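PDB 7CYX: glycine oxidase from Bacillus cereus ATCC 14579, which probably catalyses the FAD-dependent oxidation of glycine by oxygen to glyoxylate, hydrogen peroxide and ammonium, a step linked to thiamine diphosphate biosynthesis. Local coordinates for residues Gln248-Ile253 with Ala265-His270; Phe22-Glu25 with Lys29-Ile32; Asn60-Leu65 with Glu314-Gly319; Pro135-Ser140 with Gln240-Pro245. All coordinates share one frame; numbering follows the deposited sequence.

Contact 1 of 4, residues Gln248-Ile253 with Ala265-His270; sequences QERFYI and ATMKPH
The backbones of Phe-251 and Ala-265 come nearest to each other, CA to CA 6.0 Å, where the two arms of the hairpin 251-256/260-269 face one another; no hydrogen bond joins the two segments, and Tyr-252 pairs instead with Gly-264. Ahead of this point 248-253 makes a type I' turn, closed by reciprocal backbone bonds between Gln-248 and Phe-251, while 265-270 begins after a cis peptide bond and runs on past the hairpin partner. Ala-265 is the main meeting place. Its CB lies against the far end of Tyr-252, 3.5 Å from OH and 4.0 Å from CE2, a methyl group against the phenol end of the ring. With CG lodged between the backbone N and the carbonyl carbon (chi1 54°), the ring is carried over to Ala-265 with its hydroxyl end beside the methyl. Phe-251 comes up less closely, its CD1 4.1 Å from Ala-265 N at an oblique angle. Farther out, the exposed Arg-250 meets Met-267: SD sits at the edge of the guanidinium and near its plane, 3.7 Å from NH1, at the end of an arginine chain bent at chi3. Tyr-252 also touches Ala-47, and Met-267 packs on Val-228. Tyr-252 and Ala-265 both touch the bound FAD, which makes this antiparallel hairpin of the large mixed sheet one wall of the flavin pocket.

Contact 2 of 4, residues Phe22-Glu25 with Lys29-Ile32; sequences FLAE and KVAI
Val-30 packs both of its methyl groups against the C-terminal turn of helix 14-25, and this is the tight part of the contact. CG1, anti to the carbonyl carbon (chi1 -65°), meets Leu-23 at CB, 3.7 Å away, and at CD1, 3.9 Å away; the two side chains pass at a slant. CG2, the other branch, rests on the methyl of Ala-24, with 3.7 Å between CG2 and Ala-24 CB. The valine fork thus spans two consecutive helix residues, and the small alanine lets the strand come close: Ala-24 and Val-30 are 6.2 Å apart at CA. All three residues are buried, and Leu-23 also reaches Val-7 of strand 5-10 and Ala-349 of helix 341-352. The loose side lies where the chain turns between helix and strand. There Glu-25 and Lys-29 are exposed, and the CB of Lys-29 points away from the helix; its backbone N is held by the carboxylate of Asp-6. The segments belong to the beta-alpha-beta unit 5-10/14-25/30-33 of the FAD-binding Rossmann-type fold. With no hydrogen bond or charge pair across it, the helix-to-strand seam is purely apolar, consistent with cohesion by burial of methyl groups and close fit.

Contact 3 of 4, residues Asn60-Leu65 with Glu314-Gly319; sequences NPLFEL and EAPYMG
Met-318 and Leu-65 reach toward each other tip to tip, joining helix 61-70 to the short strand 317-318 at the outer edge of the six-stranded sheet of the FAD-binding, Rossmann-type fold. From CB, which points toward the helix, the methionine chain starts with CG anti to the carbonyl carbon (chi1 -45°) and then bends at chi2 and again at chi3. CB, CG and SD stay back from the helix segment; the double bend delivers CE alone to Leu-65 CD2, at 3.9 Å. Other parts of the fold surround the same side chain: Ser-344 and Met-348 of helix 341-352, Leu-364 of helix 360-365 and His-333. One helical turn earlier, Leu-62 makes a looser contact, its CD1 4.4 Å from CD of the Pro-316 ring, and it too packs on Leu-364. The backbones remain well apart, 8.3 Å between the CA atoms of Leu-62 and Ala-315, and the bridge is made by apolar side chains. Asn-60 fixes the start of the helix as its N-cap. Its OD1 accepts from Leu-62 N at 3.2 Å, the N-H meeting the oxygen at 151° while the donor stands above the carbonyl plane, 69° out of it.

Contact 4 of 4, residues Pro135-Ser140 with Gln240-Pro245; sequences PYLSES and QLLKAP
Tyr-136 and Leu-241 form a CH-pi contact between two irregular loops, one leading from helix 127-133 to strand 143-147, the other from strand 225-236 to strand 246-248, beside the eight-stranded mixed sheet. The leucine methyl CD2 lies over one face of the phenol ring, 3.6 Å from its centroid and 18° off the normal, shifted toward the CG-CD1 side of the rim; the two side chains cross at about a right angle. Leu-241 also packs on Ala-294, which Tyr-136 touches as well. Backbone oxygens supply a second kind of approach: Gln-240 O comes obliquely to the ring, 3.5 Å from Tyr-136 CE2, and Leu-241 O lies 3.6 Å from Tyr-136 CB. Purely apolar packing is sparser, with CD1 of Leu-137 at 4.4 Å from CD2 of Leu-242. No hydrogen bond crosses between the loops. Polar ties hold 240-245: Glu-134 accepts from the backbone N of Lys-243 and Ala-244, and Tyr-261 OH bonds to Leu-241 N. Gln-240 reaches Ile-168 of the second subunit. Within 135-140 Ser-138 forms an ST turn, its OG accepting from Ser-140 N at 2.7 Å with an N-H...O angle of 158°.

From the N terminus, contact 2 closes first, a short turn from helix 14-25 into strand 30-33 of the dinucleotide-binding unit. Contact 3 opens next at 60-65 and closes only at 314-319, spanning a loop of 248 residues that returns to the same sheet as contact 2. Contacts 4 and 1 both fall within that span, in series: 135-140 closes with 240-245 before 248-253 meets 265-270. These two touch, Ile-253 CG2 lying 3.7 Å from Leu-242 CD1, so loop 240-245 packs on the hairpin that borders the flavin. Contacts 1 and 2 sit on opposite sides of the chain's centre, their own centres 34 Å apart.

Contact 1 of 4, residues Gln248-Ile253 with Ala265-His270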
loop_
_atom_site.group_PDB
_atom_site.type_symbol
_atom_site.label_atom_id
_atom_site.label_comp_id
_atom_site.label_asym_id
_atom_site.label_seq_id
_atom_site.Cartn_x
_atom_site.Cartn_y
_atom_site.Cartn_z
ATOM N N GLN A 248 -26.062 -1.215 3.745
ATOM C CA GLN A 248 -27.421 -0.966 4.268
ATOM C C GLN A 248 -27.982 0.286 3.604
ATOM O O GLN A 248 -27.655 1.367 4.074
ATOM C CB GLN A 248 -27.400 -0.805 5.783
ATOM C CG GLN A 248 -28.779 -0.887 6.413
ATOM C CD GLN A 248 -28.786 -0.351 7.819
ATOM O OE1 GLN A 248 -28.372 0.771 8.073
ATOM N NE2 GLN A 248 -29.278 -1.149 8.749
ATOM N N GLU A 249 -28.760 0.107 2.537
ATOM C CA GLU A 249 -29.433 1.222 1.830
ATOM C C GLU A 249 -28.424 2.331 1.525
ATOM O O GLU A 249 -28.666 3.472 1.965
ATOM C CB GLU A 249 -30.538 1.782 2.721
ATOM C CG GLU A 249 -31.852 1.053 2.628
ATOM C CD GLU A 249 -33.025 1.990 2.815
ATOM O OE1 GLU A 249 -33.631 2.374 1.806
ATOM O OE2 GLU A 249 -33.305 2.353 3.960
ATOM N N ARG A 250 -27.318 1.959 0.879
ATOM C CA ARG A 250 -26.163 2.804 0.455
ATOM C C ARG A 250 -25.141 3.017 1.580
ATOM O O ARG A 250 -23.978 3.192 1.254
ATOM C CB ARG A 250 -26.543 4.061 -0.337
ATOM C CG ARG A 250 -27.344 3.795 -1.600
ATOM C CD ARG A 250 -28.088 5.036 -2.043
ATOM N NE ARG A 250 -28.270 5.153 -3.480
ATOM C CZ ARG A 250 -28.268 6.302 -4.141
ATOM N NH1 ARG A 250 -28.055 7.431 -3.495
ATOM N NH2 ARG A 250 -28.460 6.323 -5.446
ATOM N N PHE A 251 -25.552 2.978 2.843
ATOM C CA PHE A 251 -24.599 3.163 3.959
ATOM C C PHE A 251 -23.699 1.932 4.049
ATOM O O PHE A 251 -24.170 0.812 3.894
ATOM C CB PHE A 251 -25.356 3.413 5.256
ATOM C CG PHE A 251 -24.500 3.809 6.427
ATOM C CD1 PHE A 251 -24.151 5.125 6.633
ATOM C CD2 PHE A 251 -24.062 2.870 7.333
ATOM C CE1 PHE A 251 -23.373 5.491 7.713
ATOM C CE2 PHE A 251 -23.287 3.236 8.412
ATOM C CZ PHE A 251 -22.942 4.546 8.599
ATOM N N TYR A 252 -22.418 2.141 4.314
ATOM C CA TYR A 252 -21.528 0.967 4.343
ATOM C C TYR A 252 -20.456 1.083 5.413
ATOM O O TYR A 252 -20.066 2.162 5.800
ATOM C CB TYR A 252 -20.801 0.845 3.010
ATOM C CG TYR A 252 -20.075 2.099 2.618
ATOM C CD1 TYR A 252 -18.829 2.382 3.133
ATOM C CD2 TYR A 252 -20.647 3.015 1.765
ATOM C CE1 TYR A 252 -18.161 3.540 2.799
ATOM C CE2 TYR A 252 -19.991 4.176 1.413
ATOM C CZ TYR A 252 -18.745 4.439 1.934
ATOM O OH TYR A 252 -18.089 5.577 1.598
ATOM N N ILE A 253 -20.037 -0.085 5.865
ATOM C CA ILE A 253 -18.897 -0.258 6.791
ATOM C C ILE A 253 -17.983 -1.196 6.023
ATOM O O ILE A 253 -18.441 -2.238 5.621
ATOM C CB ILE A 253 -19.320 -0.865 8.132
ATOM C CG1 ILE A 253 -20.452 -0.075 8.781
ATOM C CG2 ILE A 253 -18.120 -0.976 9.046
ATOM C CD1 ILE A 253 -20.690 -0.435 10.214
ATOM N N ALA A 265 -21.879 6.825 3.665
ATOM C CA ALA A 265 -21.388 8.154 3.375
ATOM C C ALA A 265 -22.586 9.082 3.143
ATOM O O ALA A 265 -23.592 8.658 2.564
ATOM C CB ALA A 265 -20.492 8.074 2.163
ATOM N N THR A 266 -22.472 10.337 3.595
ATOM C CA THR A 266 -23.526 11.319 3.409
ATOM C C THR A 266 -23.623 11.698 1.936
ATOM O O THR A 266 -22.699 11.460 1.146
ATOM C CB THR A 266 -23.296 12.623 4.179
ATOM O OG1 THR A 266 -22.089 13.242 3.715
ATOM C CG2 THR A 266 -23.278 12.391 5.667
ATOM N N MET A 267 -24.747 12.336 1.602
ATOM C CA MET A 267 -25.043 12.794 0.270
ATOM C C MET A 267 -25.418 14.286 0.338
ATOM O O MET A 267 -26.428 14.652 0.944
ATOM C CB MET A 267 -26.193 11.971 -0.323
ATOM C CG MET A 267 -26.189 11.942 -1.845
ATOM S SD MET A 267 -27.539 10.963 -2.581
ATOM C CE MET A 267 -28.694 12.251 -3.058
ATOM N N LYS A 268 -24.591 15.145 -0.275
ATOM C CA LYS A 268 -24.834 16.595 -0.329
ATOM C C LYS A 268 -24.622 17.112 -1.756
ATOM O O LYS A 268 -23.542 17.548 -2.127
ATOM C CB LYS A 268 -23.928 17.286 0.687
ATOM C CG LYS A 268 -24.332 17.135 2.155
ATOM C CD LYS A 268 -23.571 18.114 3.061
ATOM C CE LYS A 268 -23.423 17.678 4.509
ATOM N NZ LYS A 268 -22.269 18.345 5.183
ATOM N N PRO A 269 -25.673 17.140 -2.604
ATOM C CA PRO A 269 -25.518 17.513 -4.006
ATOM C C PRO A 269 -25.225 19.004 -4.258
ATOM O O PRO A 269 -25.569 19.841 -3.446
ATOM C CB PRO A 269 -26.866 17.105 -4.628
ATOM C CG PRO A 269 -27.855 17.108 -3.485
ATOM C CD PRO A 269 -27.062 16.837 -2.233
ATOM N N HIS A 270 -24.556 19.279 -5.390
ATOM C CA HIS A 270 -24.245 20.625 -5.909
ATOM C C HIS A 270 -23.415 21.444 -4.913
ATOM O O HIS A 270 -23.773 22.563 -4.574
ATOM C CB HIS A 270 -25.525 21.347 -6.361
ATOM C CG HIS A 270 -26.091 20.799 -7.631
ATOM N ND1 HIS A 270 -27.224 19.986 -7.661
ATOM C CD2 HIS A 270 -25.680 20.935 -8.910
ATOM C CE1 HIS A 270 -27.479 19.640 -8.899
ATOM N NE2 HIS A 270 -26.533 20.196 -9.687
#

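Contact 2 of 4, residues Phe22-Glu25 with Lys29-Ile32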
loop_
_atom_site.group_PDB
_atom_site.type_symbol
_atom_site.label_atom_id
_atom_site.label_comp_id
_atom_site.label_asym_id
_atom_site.label_seq_id
_atom_site.Cartn_x
_atom_site.Cartn_y
_atom_site.Cartn_z
ATOM N N PHE A 22 -4.552 1.749 -20.458
ATOM C CA PHE A 22 -4.892 0.887 -21.592
ATOM C C PHE A 22 -4.278 1.404 -22.900
ATOM O O PHE A 22 -3.828 0.584 -23.699
ATOM C CB PHE A 22 -6.405 0.709 -21.722
ATOM C CG PHE A 22 -6.992 -0.174 -20.657
ATOM C CD1 PHE A 22 -6.933 -1.558 -20.770
ATOM C CD2 PHE A 22 -7.540 0.373 -19.506
ATOM C CE1 PHE A 22 -7.452 -2.371 -19.772
ATOM C CE2 PHE A 22 -8.038 -0.442 -18.499
ATOM C CZ PHE A 22 -8.011 -1.812 -18.639
ATOM N N LEU A 23 -4.271 2.731 -23.119
ATOM C CA LEU A 23 -3.717 3.346 -24.352
ATOM C C LEU A 23 -2.205 3.142 -24.415
ATOM O O LEU A 23 -1.699 2.605 -25.393
ATOM C CB LEU A 23 -4.019 4.844 -24.389
ATOM C CG LEU A 23 -5.434 5.267 -24.783
ATOM C CD1 LEU A 23 -5.540 6.786 -24.746
ATOM C CD2 LEU A 23 -5.831 4.744 -26.155
ATOM N N ALA A 24 -1.501 3.592 -23.370
ATOM C CA ALA A 24 -0.024 3.500 -23.279
ATOM C C ALA A 24 0.436 2.044 -23.394
ATOM O O ALA A 24 1.468 1.751 -23.973
ATOM C CB ALA A 24 0.470 4.086 -21.977
ATOM N N GLU A 25 -0.324 1.140 -22.791
ATOM C CA GLU A 25 -0.017 -0.279 -22.844
ATOM C C GLU A 25 0.065 -0.745 -24.307
ATOM O O GLU A 25 0.885 -1.588 -24.625
ATOM C CB GLU A 25 -1.086 -1.071 -22.094
ATOM C CG GLU A 25 -0.534 -2.275 -21.369
ATOM C CD GLU A 25 -1.584 -3.038 -20.584
ATOM O OE1 GLU A 25 -2.787 -2.970 -20.956
ATOM O OE2 GLU A 25 -1.196 -3.691 -19.597
ATOM N N LYS A 29 1.383 7.290 -27.413
ATOM C CA LYS A 29 2.087 8.283 -26.613
ATOM C C LYS A 29 1.054 9.215 -25.966
ATOM O O LYS A 29 0.336 9.959 -26.632
ATOM C CB LYS A 29 3.168 8.975 -27.451
ATOM C CG LYS A 29 4.264 8.045 -27.977
ATOM C CD LYS A 29 4.445 6.730 -27.190
ATOM C CE LYS A 29 5.391 5.738 -27.839
ATOM N NZ LYS A 29 6.756 5.832 -27.271
ATOM N N VAL A 30 0.962 9.119 -24.638
ATOM C CA VAL A 30 -0.163 9.658 -23.901
ATOM C C VAL A 30 0.367 10.617 -22.837
ATOM O O VAL A 30 1.494 10.455 -22.335
ATOM C CB VAL A 30 -1.058 8.562 -23.291
ATOM C CG1 VAL A 30 -1.740 7.726 -24.355
ATOM C CG2 VAL A 30 -0.319 7.665 -22.330
ATOM N N ALA A 31 -0.445 11.641 -22.559
ATOM C CA ALA A 31 -0.176 12.605 -21.527
ATOM C C ALA A 31 -1.421 12.756 -20.647
ATOM O O ALA A 31 -2.520 12.893 -21.154
ATOM C CB ALA A 31 0.230 13.912 -22.147
ATOM N N ILE A 32 -1.229 12.686 -19.329
ATOM C CA ILE A 32 -2.255 13.021 -18.355
ATOM C C ILE A 32 -1.984 14.457 -17.884
ATOM O O ILE A 32 -0.829 14.769 -17.504
ATOM C CB ILE A 32 -2.259 12.013 -17.188
ATOM C CG1 ILE A 32 -2.520 10.579 -17.664
ATOM C CG2 ILE A 32 -3.249 12.427 -16.112
ATOM C CD1 ILE A 32 -2.285 9.538 -16.600
#

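Contact 3 of 4, residues Asn60-Leu65 with Glu314-Gly319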
loop_
_atom_site.group_PDB
_atom_site.type_symbol
_atom_site.label_atom_id
_atom_site.label_comp_id
_atom_site.label_asym_id
_atom_site.label_seq_id
_atom_site.Cartn_x
_atom_site.Cartn_y
_atom_site.Cartn_z
ATOM N N ASN A 60 -30.237 -2.215 -15.683
ATOM C CA ASN A 60 -30.111 -1.222 -16.805
ATOM C C ASN A 60 -28.904 -1.611 -17.668
ATOM O O ASN A 60 -28.259 -2.619 -17.391
ATOM C CB ASN A 60 -30.090 0.229 -16.303
ATOM C CG ASN A 60 -28.922 0.563 -15.400
ATOM O OD1 ASN A 60 -28.038 1.310 -15.802
ATOM N ND2 ASN A 60 -28.917 0.042 -14.182
ATOM N N PRO A 61 -28.579 -0.895 -18.772
ATOM C CA PRO A 61 -27.395 -1.227 -19.572
ATOM C C PRO A 61 -26.038 -1.041 -18.864
ATOM O O PRO A 61 -25.021 -1.498 -19.384
ATOM C CB PRO A 61 -27.465 -0.272 -20.775
ATOM C CG PRO A 61 -28.913 0.179 -20.817
ATOM C CD PRO A 61 -29.360 0.198 -19.369
ATOM N N LEU A 62 -26.021 -0.373 -17.704
ATOM C CA LEU A 62 -24.814 -0.287 -16.874
ATOM C C LEU A 62 -24.538 -1.639 -16.209
ATOM O O LEU A 62 -23.392 -2.068 -16.160
ATOM C CB LEU A 62 -24.951 0.808 -15.809
ATOM C CG LEU A 62 -24.720 2.245 -16.274
ATOM C CD1 LEU A 62 -24.577 3.176 -15.079
ATOM C CD2 LEU A 62 -23.490 2.345 -17.165
ATOM N N PHE A 63 -25.587 -2.290 -15.695
ATOM C CA PHE A 63 -25.461 -3.569 -14.978
ATOM C C PHE A 63 -24.539 -4.523 -15.746
ATOM O O PHE A 63 -23.695 -5.186 -15.142
ATOM C CB PHE A 63 -26.824 -4.232 -14.770
ATOM C CG PHE A 63 -26.831 -5.313 -13.717
ATOM C CD1 PHE A 63 -26.692 -4.991 -12.374
ATOM C CD2 PHE A 63 -26.969 -6.649 -14.065
ATOM C CE1 PHE A 63 -26.693 -5.981 -11.403
ATOM C CE2 PHE A 63 -26.969 -7.637 -13.092
ATOM C CZ PHE A 63 -26.832 -7.303 -11.762
ATOM N N GLU A 64 -24.705 -4.561 -17.073
ATOM C CA GLU A 64 -23.981 -5.483 -17.935
ATOM C C GLU A 64 -22.542 -5.000 -18.140
ATOM O O GLU A 64 -21.630 -5.812 -18.210
ATOM C CB GLU A 64 -24.695 -5.647 -19.279
ATOM C CG GLU A 64 -24.729 -7.089 -19.759
ATOM C CD GLU A 64 -25.278 -8.072 -18.732
ATOM O OE1 GLU A 64 -24.575 -9.058 -18.434
ATOM O OE2 GLU A 64 -26.402 -7.842 -18.213
ATOM N N LEU A 65 -22.366 -3.679 -18.253
ATOM C CA LEU A 65 -21.045 -3.050 -18.341
ATOM C C LEU A 65 -20.287 -3.310 -17.028
ATOM O O LEU A 65 -19.133 -3.660 -17.042
ATOM C CB LEU A 65 -21.227 -1.551 -18.622
ATOM C CG LEU A 65 -20.338 -0.929 -19.706
ATOM C CD1 LEU A 65 -20.096 -1.876 -20.876
ATOM C CD2 LEU A 65 -20.949 0.371 -20.216
ATOM N N GLU A 314 -27.651 11.332 -16.181
ATOM C CA GLU A 314 -27.721 10.221 -15.189
ATOM C C GLU A 314 -26.992 8.953 -15.646
ATOM O O GLU A 314 -27.339 7.869 -15.191
ATOM C CB GLU A 314 -29.163 9.891 -14.841
ATOM C CG GLU A 314 -29.813 10.918 -13.962
ATOM C CD GLU A 314 -31.168 10.423 -13.520
ATOM O OE1 GLU A 314 -32.006 10.179 -14.390
ATOM O OE2 GLU A 314 -31.354 10.255 -12.317
ATOM N N ALA A 315 -25.981 9.120 -16.478
ATOM C CA ALA A 315 -25.162 8.027 -17.016
ATOM C C ALA A 315 -23.881 8.677 -17.502
ATOM O O ALA A 315 -23.952 9.762 -18.023
ATOM C CB ALA A 315 -25.895 7.367 -18.141
ATOM N N PRO A 316 -22.712 8.040 -17.374
ATOM C CA PRO A 316 -21.488 8.665 -17.811
ATOM C C PRO A 316 -21.441 8.855 -19.328
ATOM O O PRO A 316 -22.005 8.081 -20.042
ATOM C CB PRO A 316 -20.432 7.633 -17.406
ATOM C CG PRO A 316 -21.176 6.335 -17.394
ATOM C CD PRO A 316 -22.532 6.699 -16.854
ATOM N N TYR A 317 -20.771 9.913 -19.757
ATOM C CA TYR A 317 -20.584 10.153 -21.198
ATOM C C TYR A 317 -19.286 9.465 -21.585
ATOM O O TYR A 317 -18.258 9.820 -21.059
ATOM C CB TYR A 317 -20.474 11.642 -21.486
ATOM C CG TYR A 317 -21.488 12.505 -20.791
ATOM C CD1 TYR A 317 -21.223 13.023 -19.548
ATOM C CD2 TYR A 317 -22.693 12.823 -21.385
ATOM C CE1 TYR A 317 -22.133 13.831 -18.906
ATOM C CE2 TYR A 317 -23.621 13.624 -20.751
ATOM C CZ TYR A 317 -23.333 14.138 -19.508
ATOM O OH TYR A 317 -24.202 14.945 -18.849
ATOM N N MET A 318 -19.381 8.449 -22.428
ATOM C CA MET A 318 -18.208 7.683 -22.906
ATOM C C MET A 318 -18.294 7.626 -24.428
ATOM O O MET A 318 -19.057 6.814 -24.937
ATOM C CB MET A 318 -18.254 6.267 -22.345
ATOM C CG MET A 318 -18.586 6.222 -20.886
ATOM S SD MET A 318 -17.608 4.992 -20.055
ATOM C CE MET A 318 -18.794 3.661 -19.967
ATOM N N GLY A 319 -17.521 8.458 -25.116
ATOM C CA GLY A 319 -17.655 8.510 -26.561
ATOM C C GLY A 319 -16.870 9.605 -27.254
ATOM O O GLY A 319 -16.193 10.423 -26.636
#

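Contact 4 of 4, residues Pro135-Ser140 with Gln240-Pro245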
loop_
_atom_site.group_PDB
_atom_site.type_symbol
_atom_site.label_atom_id
_atom_site.label_comp_id
_atom_site.label_asym_id
_atom_site.label_seq_id
_atom_site.Cartn_x
_atom_site.Cartn_y
_atom_site.Cartn_z
ATOM N N PRO A 135 -19.363 -12.131 13.868
ATOM C CA PRO A 135 -19.900 -12.103 15.227
ATOM C C PRO A 135 -20.013 -10.718 15.883
ATOM O O PRO A 135 -20.800 -10.561 16.825
ATOM C CB PRO A 135 -18.939 -13.006 16.021
ATOM C CG PRO A 135 -17.637 -12.969 15.240
ATOM C CD PRO A 135 -18.038 -12.773 13.792
ATOM N N TYR A 136 -19.278 -9.715 15.395
ATOM C CA TYR A 136 -19.371 -8.393 16.045
ATOM C C TYR A 136 -20.633 -7.655 15.581
ATOM O O TYR A 136 -20.940 -6.573 16.085
ATOM C CB TYR A 136 -18.095 -7.579 15.848
ATOM C CG TYR A 136 -16.910 -8.070 16.644
ATOM C CD1 TYR A 136 -16.686 -7.633 17.940
ATOM C CD2 TYR A 136 -16.002 -8.958 16.092
ATOM C CE1 TYR A 136 -15.583 -8.051 18.659
ATOM C CE2 TYR A 136 -14.909 -9.411 16.808
ATOM C CZ TYR A 136 -14.701 -8.958 18.100
ATOM O OH TYR A 136 -13.614 -9.394 18.810
ATOM N N LEU A 137 -21.394 -8.254 14.662
ATOM C CA LEU A 137 -22.537 -7.567 14.113
ATOM C C LEU A 137 -23.667 -7.586 15.144
ATOM O O LEU A 137 -23.785 -8.516 15.925
ATOM C CB LEU A 137 -22.948 -8.178 12.772
ATOM C CG LEU A 137 -22.212 -7.615 11.558
ATOM C CD1 LEU A 137 -22.454 -8.444 10.301
ATOM C CD2 LEU A 137 -22.608 -6.172 11.301
ATOM N N SER A 138 -24.430 -6.487 15.150
ATOM C CA SER A 138 -25.516 -6.184 16.086
ATOM C C SER A 138 -26.530 -7.325 16.142
ATOM O O SER A 138 -26.844 -7.912 15.121
ATOM C CB SER A 138 -26.205 -4.906 15.669
ATOM O OG SER A 138 -27.451 -4.724 16.336
ATOM N N GLU A 139 -27.091 -7.544 17.336
ATOM C CA GLU A 139 -28.266 -8.397 17.523
ATOM C C GLU A 139 -29.483 -7.809 16.788
ATOM O O GLU A 139 -30.453 -8.525 16.557
ATOM C CB GLU A 139 -28.547 -8.612 19.013
ATOM C CG GLU A 139 -27.512 -9.491 19.706
ATOM C CD GLU A 139 -27.574 -10.984 19.379
ATOM O OE1 GLU A 139 -26.783 -11.747 19.961
ATOM O OE2 GLU A 139 -28.429 -11.396 18.557
ATOM N N SER A 140 -29.444 -6.526 16.392
ATOM C CA SER A 140 -30.606 -5.908 15.709
ATOM C C SER A 140 -30.791 -6.441 14.280
ATOM O O SER A 140 -31.858 -6.278 13.703
ATOM C CB SER A 140 -30.512 -4.406 15.698
ATOM O OG SER A 140 -29.599 -3.943 14.711
ATOM N N GLN A 240 -10.688 -8.207 14.896
ATOM C CA GLN A 240 -11.164 -8.673 13.599
ATOM C C GLN A 240 -12.663 -8.376 13.484
ATOM O O GLN A 240 -13.493 -9.265 13.607
ATOM C CB GLN A 240 -10.919 -10.181 13.473
ATOM C CG GLN A 240 -9.606 -10.552 12.790
ATOM C CD GLN A 240 -9.847 -11.442 11.590
ATOM O OE1 GLN A 240 -10.513 -12.478 11.668
ATOM N NE2 GLN A 240 -9.325 -11.028 10.448
ATOM N N LEU A 241 -13.004 -7.110 13.250
ATOM C CA LEU A 241 -14.379 -6.617 13.500
ATOM C C LEU A 241 -15.343 -7.053 12.388
ATOM O O LEU A 241 -16.490 -7.335 12.668
ATOM C CB LEU A 241 -14.361 -5.088 13.656
ATOM C CG LEU A 241 -14.051 -4.554 15.054
ATOM C CD1 LEU A 241 -14.268 -3.053 15.116
ATOM C CD2 LEU A 241 -14.883 -5.255 16.123
ATOM N N LEU A 242 -14.864 -7.018 11.139
ATOM C CA LEU A 242 -15.564 -7.436 9.929
ATOM C C LEU A 242 -14.537 -8.115 9.036
ATOM O O LEU A 242 -13.432 -7.600 8.902
ATOM C CB LEU A 242 -16.095 -6.222 9.161
ATOM C CG LEU A 242 -17.540 -5.804 9.394
ATOM C CD1 LEU A 242 -17.890 -4.657 8.457
ATOM C CD2 LEU A 242 -18.495 -6.967 9.191
ATOM N N LYS A 243 -14.944 -9.211 8.398
ATOM C CA LYS A 243 -14.158 -9.897 7.373
ATOM C C LYS A 243 -14.496 -9.265 6.017
ATOM O O LYS A 243 -13.632 -9.028 5.189
ATOM C CB LYS A 243 -14.482 -11.403 7.399
ATOM C CG LYS A 243 -13.291 -12.358 7.455
ATOM C CD LYS A 243 -13.675 -13.844 7.426
ATOM C CE LYS A 243 -13.719 -14.452 6.029
ATOM N NZ LYS A 243 -12.381 -14.887 5.548
ATOM N N ALA A 244 -15.794 -9.016 5.801
ATOM C CA ALA A 244 -16.327 -8.531 4.531
ATOM C C ALA A 244 -17.110 -7.239 4.749
ATOM O O ALA A 244 -17.662 -7.001 5.820
ATOM C CB ALA A 244 -17.214 -9.590 3.921
ATOM N N PRO A 245 -17.266 -6.401 3.710
ATOM C CA PRO A 245 -18.028 -5.163 3.850
ATOM C C PRO A 245 -19.505 -5.459 4.156
ATOM O O PRO A 245 -20.023 -6.496 3.762
ATOM C CB PRO A 245 -17.884 -4.487 2.482
ATOM C CG PRO A 245 -16.737 -5.210 1.801
ATOM C CD PRO A 245 -16.798 -6.624 2.335
#